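Local coordinates for protein esterase A (PDB 5GKV) that probably hydrolyses ester bonds as a penicillin-binding protein homologue of the serine beta-lactamase family, at residues A[144-154]-A[172-183]; A[74-85]-A[262-273]. All coordinates share one frame; numbering follows the deposited sequence.

Both contacts are buried, but they differ in depth. Contact 2 lies about 6 Å from the centre of the chain and contact 1 about 16 Å, centre to centre. They share no helix or strand. Contact 1 packs helix 147-156 on helix 173-186 through aromatic rings, with a carboxylate at one end. Contact 2 pairs the backbones of strands 76-77 and 266-268, and L273 of helix 270-281 and K83 of helix 82-95 add side-chain contacts. The two sites touch. S263 OG of contact 2 probably hydrogen-bonds V172 O of contact 1, and Y174 OH probably does the same with K83 O. The start of helix 173-186 thus lies against the more central contact 2.

Contact 1: A[144-154]-A[172-183]; sequences WFDWDATCAKL and VTYGYLAGEIFR
Y176 reaches from helix 173-183 to the 3-10 turn ahead of helix 147-154, where Y176 OH donates to W144 O at 2.6 Å. The donor sits somewhat tilted from the carbonyl plane. The short segments of the two helices cross at -99°. Y176 sits as a knob among W147, T150, C151 and L154. T150 CG2 stands almost over the middle of the Y176 ring, 3.5 Å from its centroid. Both tryptophans are inclined to this ring, the W147 plane by 34° and the W144 plane somewhat more. W144 CE3 lies 3.4 Å from Y176 CE1. V172 CG1 covers one face of the W144 six-membered ring, while T173 CG2 meets the edge of that ring. W144 NE1 bonds to W245 O outside the contact.

W147 carries the other end. Its CG is anti to the backbone N (chi1 -174°), which swings the indole across helix 173-183. One face of the indole receives Y176 CD2, and its rim rests on the main chain of G179, which has no side chain in the way. W147 NE1 points straight at E180 OE1, 2.9 Å away and in the indole plane. It meets that oxygen from above the carboxylate plane. R183 NE reaches E180 OE1 from the opposite face, and R183 NH2 forms a salt bridge with E180 OE2 at 2.7 Å. R184 NE adds a further salt bridge to E180 OE2.

Two N-H donors thus grip E180 OE1, and two arginines hold the carboxylate. This would be expected to favour the ionised form of the buried E180. The bond from W147 NE1 holds the turn of the indole. The bond to W144 O tethers the end of Y176, and packing sets its ring.

Contact 2: A[74-85]-A[262-273]; sequences TLTALFSTTKAV and PSANGHATAPAL
T76 and A268 pair as an antiparallel hydrogen-bonded pair. A268 N donates to T76 O at 3.3 Å, and T76 N gives a weak bond back to A268 O. L78 N continues the ladder with a bond to G266 O at 2.8 Å. Water 2 joins T74 O, T76 OG1 and A268 O at the end of the pair. Beyond the strands, T82 OG1 donates to F79 O at 2.7 Å, and T82 OG1 in turn takes a weak bond from G266 N. K83 NZ lies on a lone pair of S263 O, in the carbonyl plane, at 2.9 Å. P171 O and Y169 OH also bind K83 NZ.

CA-H...O contacts fill in between these bonds. F79 CA meets A264 O at 3.0 Å, and S80 CA faces S263 O.

H267 turns its imidazole flat against the non-hydrogen-bonded partner A77. A77 CA stands over one ring face, offset toward the rim. The bond from H267 ND1 to N265 O is weak.

Apolar contacts lie on the side of A268. L78 CD1 packs on A268 CB at 3.6 Å. L78 and L273 meet tip to tip, with L78 CD2 at 3.8 Å from L273 CD1. V85 CG2 lies more loosely beside L273 CD2. L206, A359 and V361 lie around this patch.

Strand 76-77 is an outer strand of a three-stranded antiparallel sheet, with 266-268 in the middle and 206-208 beyond. The S80-T81-T82-K83 sequence, leading into helix 82-95, matches the SxxK motif of penicillin-binding proteins and serine beta-lactamases. In those relatives the serine is the nucleophile, so this contact probably frames the active site.

Contact 1: A[144-154]-A[172-183]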
loop_
_atom_site.group_PDB
_atom_site.type_symbol
_atom_site.label_atom_id
_atom_site.label_comp_id
_atom_site.label_asym_id
_atom_site.label_seq_id
_atom_site.Cartn_x
_atom_site.Cartn_y
_atom_site.Cartn_z
ATOM N N TRP A 144 -18.020 -4.399 5.196
ATOM C CA TRP A 144 -16.617 -4.649 4.890
ATOM C C TRP A 144 -16.083 -5.882 5.617
ATOM O O TRP A 144 -15.121 -6.500 5.151
ATOM C CB TRP A 144 -15.780 -3.417 5.245
ATOM C CG TRP A 144 -16.267 -2.106 4.628
ATOM C CD1 TRP A 144 -16.861 -1.057 5.281
ATOM C CD2 TRP A 144 -16.189 -1.722 3.245
ATOM N NE1 TRP A 144 -17.149 -0.044 4.393
ATOM C CE2 TRP A 144 -16.750 -0.429 3.136
ATOM C CE3 TRP A 144 -15.698 -2.347 2.089
ATOM C CZ2 TRP A 144 -16.827 0.253 1.916
ATOM C CZ3 TRP A 144 -15.784 -1.670 0.874
ATOM C CH2 TRP A 144 -16.344 -0.382 0.800
ATOM N N PHE A 145 -16.686 -6.259 6.751
ATOM C CA PHE A 145 -16.273 -7.460 7.475
ATOM C C PHE A 145 -16.884 -8.740 6.918
ATOM O O PHE A 145 -16.599 -9.826 7.436
ATOM C CB PHE A 145 -16.623 -7.327 8.958
ATOM C CG PHE A 145 -15.857 -6.249 9.653
ATOM C CD1 PHE A 145 -14.556 -6.473 10.081
ATOM C CD2 PHE A 145 -16.425 -5.001 9.862
ATOM C CE1 PHE A 145 -13.841 -5.478 10.713
ATOM C CE2 PHE A 145 -15.714 -4.000 10.503
ATOM C CZ PHE A 145 -14.421 -4.238 10.927
ATOM N N ASP A 146 -17.708 -8.640 5.881
ATOM C CA ASP A 146 -18.315 -9.782 5.212
ATOM C C ASP A 146 -17.770 -9.787 3.788
ATOM O O ASP A 146 -18.347 -9.150 2.903
ATOM C CB ASP A 146 -19.846 -9.674 5.245
ATOM C CG ASP A 146 -20.540 -10.847 4.569
ATOM O OD1 ASP A 146 -19.911 -11.576 3.769
ATOM O OD2 ASP A 146 -21.744 -11.030 4.831
ATOM N N TRP A 147 -16.667 -10.517 3.581
ATOM C CA TRP A 147 -15.997 -10.543 2.282
ATOM C C TRP A 147 -16.980 -10.795 1.143
ATOM O O TRP A 147 -17.008 -10.052 0.154
ATOM C CB TRP A 147 -14.900 -11.610 2.264
ATOM C CG TRP A 147 -14.109 -11.571 0.999
ATOM C CD1 TRP A 147 -14.348 -12.278 -0.149
ATOM C CD2 TRP A 147 -12.964 -10.756 0.741
ATOM N NE1 TRP A 147 -13.406 -11.959 -1.101
ATOM C CE2 TRP A 147 -12.552 -11.019 -0.579
ATOM C CE3 TRP A 147 -12.250 -9.822 1.503
ATOM C CZ2 TRP A 147 -11.456 -10.379 -1.161
ATOM C CZ3 TRP A 147 -11.158 -9.190 0.932
ATOM C CH2 TRP A 147 -10.766 -9.476 -0.391
ATOM N N ASP A 148 -17.806 -11.835 1.274
ATOM C CA ASP A 148 -18.701 -12.207 0.180
ATOM C C ASP A 148 -19.751 -11.132 -0.080
ATOM O O ASP A 148 -20.093 -10.861 -1.237
ATOM C CB ASP A 148 -19.368 -13.550 0.474
ATOM C CG ASP A 148 -18.447 -14.740 0.198
ATOM O OD1 ASP A 148 -17.363 -14.541 -0.390
ATOM O OD2 ASP A 148 -18.814 -15.884 0.557
ATOM N N ALA A 149 -20.282 -10.508 0.972
ATOM C CA ALA A 149 -21.288 -9.473 0.742
ATOM C C ALA A 149 -20.677 -8.243 0.074
ATOM O O ALA A 149 -21.303 -7.631 -0.801
ATOM C CB ALA A 149 -21.981 -9.091 2.047
ATOM N N THR A 150 -19.443 -7.880 0.445
ATOM C CA THR A 150 -18.798 -6.737 -0.199
ATOM C C THR A 150 -18.555 -7.016 -1.683
ATOM O O THR A 150 -18.906 -6.200 -2.547
ATOM C CB THR A 150 -17.484 -6.387 0.516
ATOM O OG1 THR A 150 -17.753 -6.061 1.886
ATOM C CG2 THR A 150 -16.798 -5.191 -0.148
ATOM N N CYS A 151 -17.977 -8.182 -2.003
ATOM C CA CYS A 151 -17.717 -8.512 -3.406
ATOM C C CYS A 151 -19.010 -8.601 -4.205
ATOM O O CYS A 151 -19.055 -8.204 -5.377
ATOM C CB CYS A 151 -16.941 -9.831 -3.520
ATOM S SG CYS A 151 -15.257 -9.783 -2.823
ATOM N N ALA A 152 -20.067 -9.142 -3.601
ATOM C CA ALA A 152 -21.338 -9.226 -4.312
ATOM C C ALA A 152 -21.863 -7.835 -4.642
ATOM O O ALA A 152 -22.358 -7.594 -5.753
ATOM C CB ALA A 152 -22.356 -10.010 -3.481
ATOM N N LYS A 153 -21.728 -6.895 -3.705
ATOM C CA LYS A 153 -22.208 -5.538 -3.953
ATOM C C LYS A 153 -21.388 -4.852 -5.043
ATOM O O LYS A 153 -21.945 -4.146 -5.893
ATOM C CB LYS A 153 -22.186 -4.730 -2.656
ATOM C CG LYS A 153 -22.952 -3.404 -2.752
ATOM C CD LYS A 153 -23.061 -2.730 -1.403
ATOM C CE LYS A 153 -23.655 -1.338 -1.529
ATOM N NZ LYS A 153 -24.998 -1.349 -2.143
ATOM N N LEU A 154 -20.068 -5.064 -5.046
ATOM C CA LEU A 154 -19.229 -4.532 -6.116
ATOM C C LEU A 154 -19.589 -5.162 -7.457
ATOM O O LEU A 154 -19.706 -4.467 -8.478
ATOM C CB LEU A 154 -17.746 -4.765 -5.788
ATOM C CG LEU A 154 -17.132 -3.906 -4.676
ATOM C CD1 LEU A 154 -15.735 -4.410 -4.215
ATOM C CD2 LEU A 154 -17.024 -2.442 -5.119
ATOM N N VAL A 172 -10.959 1.713 -0.376
ATOM C CA VAL A 172 -11.289 0.467 0.308
ATOM C C VAL A 172 -11.653 -0.639 -0.680
ATOM O O VAL A 172 -11.176 -1.771 -0.568
ATOM C CB VAL A 172 -12.423 0.689 1.334
ATOM C CG1 VAL A 172 -12.649 -0.580 2.146
ATOM C CG2 VAL A 172 -12.117 1.898 2.234
ATOM N N THR A 173 -12.498 -0.322 -1.663
ATOM C CA THR A 173 -13.020 -1.337 -2.573
ATOM C C THR A 173 -11.923 -2.026 -3.376
ATOM O O THR A 173 -12.090 -3.188 -3.765
ATOM C CB THR A 173 -14.044 -0.706 -3.523
ATOM O OG1 THR A 173 -13.427 0.393 -4.210
ATOM C CG2 THR A 173 -15.245 -0.190 -2.722
ATOM N N TYR A 174 -10.806 -1.334 -3.638
ATOM C CA TYR A 174 -9.704 -1.934 -4.392
ATOM C C TYR A 174 -9.255 -3.253 -3.787
ATOM O O TYR A 174 -8.887 -4.177 -4.517
ATOM C CB TYR A 174 -8.525 -0.964 -4.453
ATOM C CG TYR A 174 -7.152 -1.514 -4.849
ATOM C CD1 TYR A 174 -6.341 -2.154 -3.914
ATOM C CD2 TYR A 174 -6.628 -1.300 -6.130
ATOM C CE1 TYR A 174 -5.073 -2.611 -4.243
ATOM C CE2 TYR A 174 -5.351 -1.757 -6.473
ATOM C CZ TYR A 174 -4.572 -2.401 -5.508
ATOM O OH TYR A 174 -3.291 -2.868 -5.802
ATOM N N GLY A 175 -9.229 -3.343 -2.456
ATOM C CA GLY A 175 -8.727 -4.552 -1.827
ATOM C C GLY A 175 -9.621 -5.742 -2.080
ATOM O O GLY A 175 -9.143 -6.880 -2.162
ATOM N N TYR A 176 -10.925 -5.500 -2.224
ATOM C CA TYR A 176 -11.858 -6.568 -2.538
ATOM C C TYR A 176 -11.807 -6.921 -4.018
ATOM O O TYR A 176 -11.902 -8.101 -4.377
ATOM C CB TYR A 176 -13.269 -6.167 -2.103
ATOM C CG TYR A 176 -13.360 -5.900 -0.614
ATOM C CD1 TYR A 176 -13.007 -4.654 -0.081
ATOM C CD2 TYR A 176 -13.780 -6.902 0.273
ATOM C CE1 TYR A 176 -13.083 -4.409 1.279
ATOM C CE2 TYR A 176 -13.862 -6.662 1.639
ATOM C CZ TYR A 176 -13.512 -5.414 2.138
ATOM O OH TYR A 176 -13.577 -5.155 3.494
ATOM N N LEU A 177 -11.620 -5.923 -4.889
ATOM C CA LEU A 177 -11.442 -6.209 -6.309
ATOM C C LEU A 177 -10.195 -7.059 -6.540
ATOM O O LEU A 177 -10.266 -8.137 -7.145
ATOM C CB LEU A 177 -11.358 -4.911 -7.113
ATOM C CG LEU A 177 -12.593 -4.006 -7.126
ATOM C CD1 LEU A 177 -12.359 -2.799 -8.047
ATOM C CD2 LEU A 177 -13.822 -4.800 -7.541
ATOM N N ALA A 178 -9.040 -6.570 -6.074
ATOM C CA ALA A 178 -7.793 -7.319 -6.203
ATOM C C ALA A 178 -7.872 -8.654 -5.473
ATOM O O ALA A 178 -7.432 -9.683 -6.000
ATOM C CB ALA A 178 -6.619 -6.493 -5.666
ATOM N N GLY A 179 -8.426 -8.652 -4.257
ATOM C CA GLY A 179 -8.418 -9.861 -3.450
ATOM C C GLY A 179 -9.271 -10.959 -4.052
ATOM O O GLY A 179 -8.920 -12.139 -3.983
ATOM N N GLU A 180 -10.401 -10.590 -4.651
ATOM C CA GLU A 180 -11.321 -11.604 -5.146
ATOM C C GLU A 180 -10.838 -12.167 -6.474
ATOM O O GLU A 180 -10.971 -13.368 -6.722
ATOM C CB GLU A 180 -12.738 -11.016 -5.255
ATOM C CG GLU A 180 -13.810 -11.979 -5.744
ATOM C CD GLU A 180 -14.090 -13.127 -4.790
ATOM O OE1 GLU A 180 -13.474 -13.191 -3.704
ATOM O OE2 GLU A 180 -14.934 -13.983 -5.145
ATOM N N ILE A 181 -10.261 -11.321 -7.328
ATOM C CA ILE A 181 -9.581 -11.816 -8.523
ATOM C C ILE A 181 -8.505 -12.818 -8.124
ATOM O O ILE A 181 -8.432 -13.938 -8.656
ATOM C CB ILE A 181 -8.989 -10.646 -9.328
ATOM C CG1 ILE A 181 -10.101 -9.740 -9.896
ATOM C CG2 ILE A 181 -8.085 -11.165 -10.454
ATOM C CD1 ILE A 181 -9.554 -8.444 -10.461
ATOM N N PHE A 182 -7.676 -12.439 -7.142
ATOM C CA PHE A 182 -6.621 -13.337 -6.662
ATOM C C PHE A 182 -7.194 -14.660 -6.157
ATOM O O PHE A 182 -6.722 -15.740 -6.535
ATOM C CB PHE A 182 -5.817 -12.663 -5.543
ATOM C CG PHE A 182 -4.652 -13.491 -5.083
ATOM C CD1 PHE A 182 -4.800 -14.419 -4.070
ATOM C CD2 PHE A 182 -3.418 -13.351 -5.687
ATOM C CE1 PHE A 182 -3.723 -15.197 -3.672
ATOM C CE2 PHE A 182 -2.347 -14.125 -5.301
ATOM C CZ PHE A 182 -2.504 -15.048 -4.294
ATOM N N ARG A 183 -8.189 -14.588 -5.267
ATOM C CA ARG A 183 -8.760 -15.786 -4.650
ATOM C C ARG A 183 -9.316 -16.744 -5.703
ATOM O O ARG A 183 -9.065 -17.956 -5.658
ATOM C CB ARG A 183 -9.850 -15.377 -3.650
ATOM C CG ARG A 183 -10.296 -16.464 -2.680
ATOM C CD ARG A 183 -11.499 -16.009 -1.816
ATOM N NE ARG A 183 -12.703 -15.784 -2.620
ATOM C CZ ARG A 183 -13.330 -16.730 -3.327
ATOM N NH1 ARG A 183 -12.873 -17.981 -3.334
ATOM N NH2 ARG A 183 -14.413 -16.423 -4.039
HETATM O O HOH W 1 -16.960 -13.739 -3.325
#

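Contact 2: A[74-85]-A[262-273]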
loop_
_atom_site.group_PDB
_atom_site.type_symbol
_atom_site.label_atom_id
_atom_site.label_comp_id
_atom_site.label_asym_id
_atom_site.label_seq_id
_atom_site.Cartn_x
_atom_site.Cartn_y
_atom_site.Cartn_z
ATOM N N THR A 74 7.948 -4.055 16.682
ATOM C CA THR A 74 6.713 -3.284 16.702
ATOM C C THR A 74 6.058 -3.313 15.318
ATOM O O THR A 74 6.657 -2.846 14.344
ATOM C CB THR A 74 6.996 -1.839 17.111
ATOM O OG1 THR A 74 7.420 -1.776 18.472
ATOM C CG2 THR A 74 5.753 -0.982 16.915
ATOM N N LEU A 75 4.831 -3.833 15.232
ATOM C CA LEU A 75 4.034 -3.807 14.004
ATOM C C LEU A 75 3.155 -2.564 13.963
ATOM O O LEU A 75 2.734 -2.055 15.007
ATOM C CB LEU A 75 3.130 -5.045 13.902
ATOM C CG LEU A 75 3.838 -6.388 13.783
ATOM C CD1 LEU A 75 2.826 -7.527 13.929
ATOM C CD2 LEU A 75 4.536 -6.431 12.425
ATOM N N THR A 76 2.870 -2.079 12.745
ATOM C CA THR A 76 1.984 -0.928 12.569
ATOM C C THR A 76 1.033 -1.196 11.415
ATOM O O THR A 76 1.423 -1.781 10.399
ATOM C CB THR A 76 2.761 0.395 12.299
ATOM O OG1 THR A 76 3.753 0.588 13.317
ATOM C CG2 THR A 76 1.832 1.604 12.341
ATOM N N ALA A 77 -0.209 -0.755 11.565
ATOM C CA ALA A 77 -1.137 -0.747 10.436
ATOM C C ALA A 77 -0.590 0.090 9.278
ATOM O O ALA A 77 -0.164 1.225 9.467
ATOM C CB ALA A 77 -2.494 -0.202 10.888
ATOM N N LEU A 78 -0.640 -0.468 8.064
ATOM C CA LEU A 78 -0.056 0.166 6.887
ATOM C C LEU A 78 -1.058 0.976 6.075
ATOM O O LEU A 78 -0.644 1.771 5.225
ATOM C CB LEU A 78 0.567 -0.899 5.963
ATOM C CG LEU A 78 1.640 -1.794 6.582
ATOM C CD1 LEU A 78 2.113 -2.868 5.552
ATOM C CD2 LEU A 78 2.830 -0.960 7.129
ATOM N N PHE A 79 -2.353 0.786 6.314
ATOM C CA PHE A 79 -3.436 1.365 5.515
ATOM C C PHE A 79 -3.105 1.134 4.041
ATOM O O PHE A 79 -2.715 0.011 3.690
ATOM C CB PHE A 79 -3.663 2.813 5.944
ATOM C CG PHE A 79 -4.128 2.914 7.363
ATOM C CD1 PHE A 79 -5.444 2.606 7.685
ATOM C CD2 PHE A 79 -3.245 3.229 8.381
ATOM C CE1 PHE A 79 -5.875 2.642 9.003
ATOM C CE2 PHE A 79 -3.669 3.274 9.695
ATOM C CZ PHE A 79 -4.979 2.979 10.007
ATOM N N SER A 80 -3.215 2.142 3.174
ATOM C CA SER A 80 -3.139 1.887 1.740
ATOM C C SER A 80 -1.733 1.556 1.264
ATOM O O SER A 80 -1.576 1.173 0.106
ATOM C CB SER A 80 -3.709 3.076 0.955
ATOM O OG SER A 80 -3.298 4.322 1.491
ATOM N N THR A 81 -0.708 1.663 2.121
ATOM C CA THR A 81 0.576 1.105 1.707
ATOM C C THR A 81 0.424 -0.386 1.411
ATOM O O THR A 81 1.113 -0.929 0.538
ATOM C CB THR A 81 1.652 1.371 2.774
ATOM O OG1 THR A 81 1.819 2.785 2.900
ATOM C CG2 THR A 81 3.006 0.751 2.357
ATOM N N THR A 82 -0.550 -1.040 2.054
ATOM C CA THR A 82 -0.874 -2.436 1.745
ATOM C C THR A 82 -1.155 -2.676 0.259
ATOM O O THR A 82 -0.889 -3.766 -0.252
ATOM C CB THR A 82 -2.090 -2.865 2.579
ATOM O OG1 THR A 82 -1.867 -2.501 3.953
ATOM C CG2 THR A 82 -2.340 -4.362 2.467
ATOM N N LYS A 83 -1.682 -1.673 -0.455
ATOM C CA LYS A 83 -2.027 -1.865 -1.864
ATOM C C LYS A 83 -0.824 -2.240 -2.723
ATOM O O LYS A 83 -0.987 -2.901 -3.759
ATOM C CB LYS A 83 -2.684 -0.592 -2.424
ATOM C CG LYS A 83 -4.015 -0.257 -1.751
ATOM C CD LYS A 83 -4.800 0.766 -2.565
ATOM C CE LYS A 83 -6.217 0.937 -2.018
ATOM N NZ LYS A 83 -6.206 1.599 -0.662
ATOM N N ALA A 84 0.387 -1.817 -2.337
ATOM C CA ALA A 84 1.572 -2.244 -3.078
ATOM C C ALA A 84 1.775 -3.747 -2.953
ATOM O O ALA A 84 2.229 -4.402 -3.903
ATOM C CB ALA A 84 2.818 -1.494 -2.580
ATOM N N VAL A 85 1.439 -4.312 -1.784
ATOM C CA VAL A 85 1.531 -5.758 -1.590
ATOM C C VAL A 85 0.475 -6.473 -2.427
ATOM O O VAL A 85 0.763 -7.481 -3.086
ATOM C CB VAL A 85 1.409 -6.123 -0.095
ATOM C CG1 VAL A 85 1.504 -7.676 0.099
ATOM C CG2 VAL A 85 2.500 -5.419 0.724
ATOM N N PRO A 262 -7.036 -6.181 1.887
ATOM C CA PRO A 262 -5.779 -5.903 1.167
ATOM C C PRO A 262 -5.644 -4.469 0.656
ATOM O O PRO A 262 -4.597 -4.120 0.094
ATOM C CB PRO A 262 -5.820 -6.916 0.003
ATOM C CG PRO A 262 -6.717 -8.028 0.499
ATOM C CD PRO A 262 -7.785 -7.294 1.280
ATOM N N SER A 263 -6.656 -3.623 0.821
ATOM C CA SER A 263 -6.494 -2.207 0.534
ATOM C C SER A 263 -6.040 -1.396 1.743
ATOM O O SER A 263 -5.698 -0.221 1.571
ATOM C CB SER A 263 -7.811 -1.621 0.008
ATOM O OG SER A 263 -8.904 -2.028 0.820
ATOM N N ALA A 264 -6.040 -1.972 2.960
ATOM C CA ALA A 264 -5.965 -1.121 4.148
ATOM C C ALA A 264 -5.457 -1.738 5.457
ATOM O O ALA A 264 -5.129 -0.982 6.371
ATOM C CB ALA A 264 -7.346 -0.523 4.442
ATOM N N ASN A 265 -5.438 -3.062 5.630
ATOM C CA ASN A 265 -5.177 -3.576 6.978
ATOM C C ASN A 265 -3.949 -4.477 7.051
ATOM O O ASN A 265 -3.833 -5.288 7.979
ATOM C CB ASN A 265 -6.406 -4.293 7.553
ATOM C CG ASN A 265 -6.522 -5.730 7.098
ATOM O OD1 ASN A 265 -6.125 -6.082 5.982
ATOM N ND2 ASN A 265 -7.079 -6.578 7.965
ATOM N N GLY A 266 -3.014 -4.347 6.121
ATOM C CA GLY A 266 -1.717 -4.961 6.329
ATOM C C GLY A 266 -1.027 -4.398 7.561
ATOM O O GLY A 266 -1.249 -3.249 7.963
ATOM N N HIS A 267 -0.184 -5.229 8.170
ATOM C CA HIS A 267 0.666 -4.847 9.293
ATOM C C HIS A 267 2.096 -5.284 9.012
ATOM O O HIS A 267 2.324 -6.433 8.605
ATOM C CB HIS A 267 0.181 -5.491 10.599
ATOM C CG HIS A 267 -1.079 -4.887 11.132
ATOM N ND1 HIS A 267 -2.319 -5.177 10.602
ATOM C CD2 HIS A 267 -1.294 -4.001 12.134
ATOM C CE1 HIS A 267 -3.243 -4.492 11.256
ATOM N NE2 HIS A 267 -2.650 -3.774 12.193
ATOM N N ALA A 268 3.062 -4.399 9.270
ATOM C CA ALA A 268 4.442 -4.731 8.928
ATOM C C ALA A 268 5.398 -3.838 9.701
ATOM O O ALA A 268 5.000 -2.841 10.307
ATOM C CB ALA A 268 4.707 -4.586 7.430
ATOM N N THR A 269 6.680 -4.187 9.621
ATOM C CA THR A 269 7.768 -3.290 9.985
ATOM C C THR A 269 8.341 -2.657 8.722
ATOM O O THR A 269 8.143 -3.151 7.602
ATOM C CB THR A 269 8.896 -4.023 10.712
ATOM O OG1 THR A 269 9.526 -4.925 9.789
ATOM C CG2 THR A 269 8.378 -4.778 11.938
ATOM N N ALA A 270 9.057 -1.551 8.911
ATOM C CA ALA A 270 9.655 -0.872 7.762
ATOM C C ALA A 270 10.656 -1.756 7.022
ATOM O O ALA A 270 10.576 -1.841 5.780
ATOM C CB ALA A 270 10.273 0.449 8.226
ATOM N N PRO A 271 11.577 -2.469 7.689
ATOM C CA PRO A 271 12.490 -3.338 6.919
ATOM C C PRO A 271 11.785 -4.435 6.138
ATOM O O PRO A 271 12.258 -4.827 5.063
ATOM C CB PRO A 271 13.413 -3.929 7.999
ATOM C CG PRO A 271 13.301 -3.016 9.156
ATOM C CD PRO A 271 11.906 -2.486 9.129
ATOM N N ALA A 272 10.697 -4.993 6.671
ATOM C CA ALA A 272 9.972 -6.010 5.916
ATOM C C ALA A 272 9.527 -5.462 4.564
ATOM O O ALA A 272 9.714 -6.117 3.524
ATOM C CB ALA A 272 8.777 -6.519 6.723
ATOM N N LEU A 273 8.983 -4.236 4.546
ATOM C CA LEU A 273 8.551 -3.641 3.282
ATOM C C LEU A 273 9.739 -3.280 2.403
ATOM O O LEU A 273 9.688 -3.450 1.175
ATOM C CB LEU A 273 7.682 -2.402 3.542
ATOM C CG LEU A 273 6.329 -2.716 4.196
ATOM C CD1 LEU A 273 5.706 -1.427 4.724
ATOM C CD2 LEU A 273 5.396 -3.410 3.200
HETATM O O HOH W 2 5.912 -1.143 12.286
#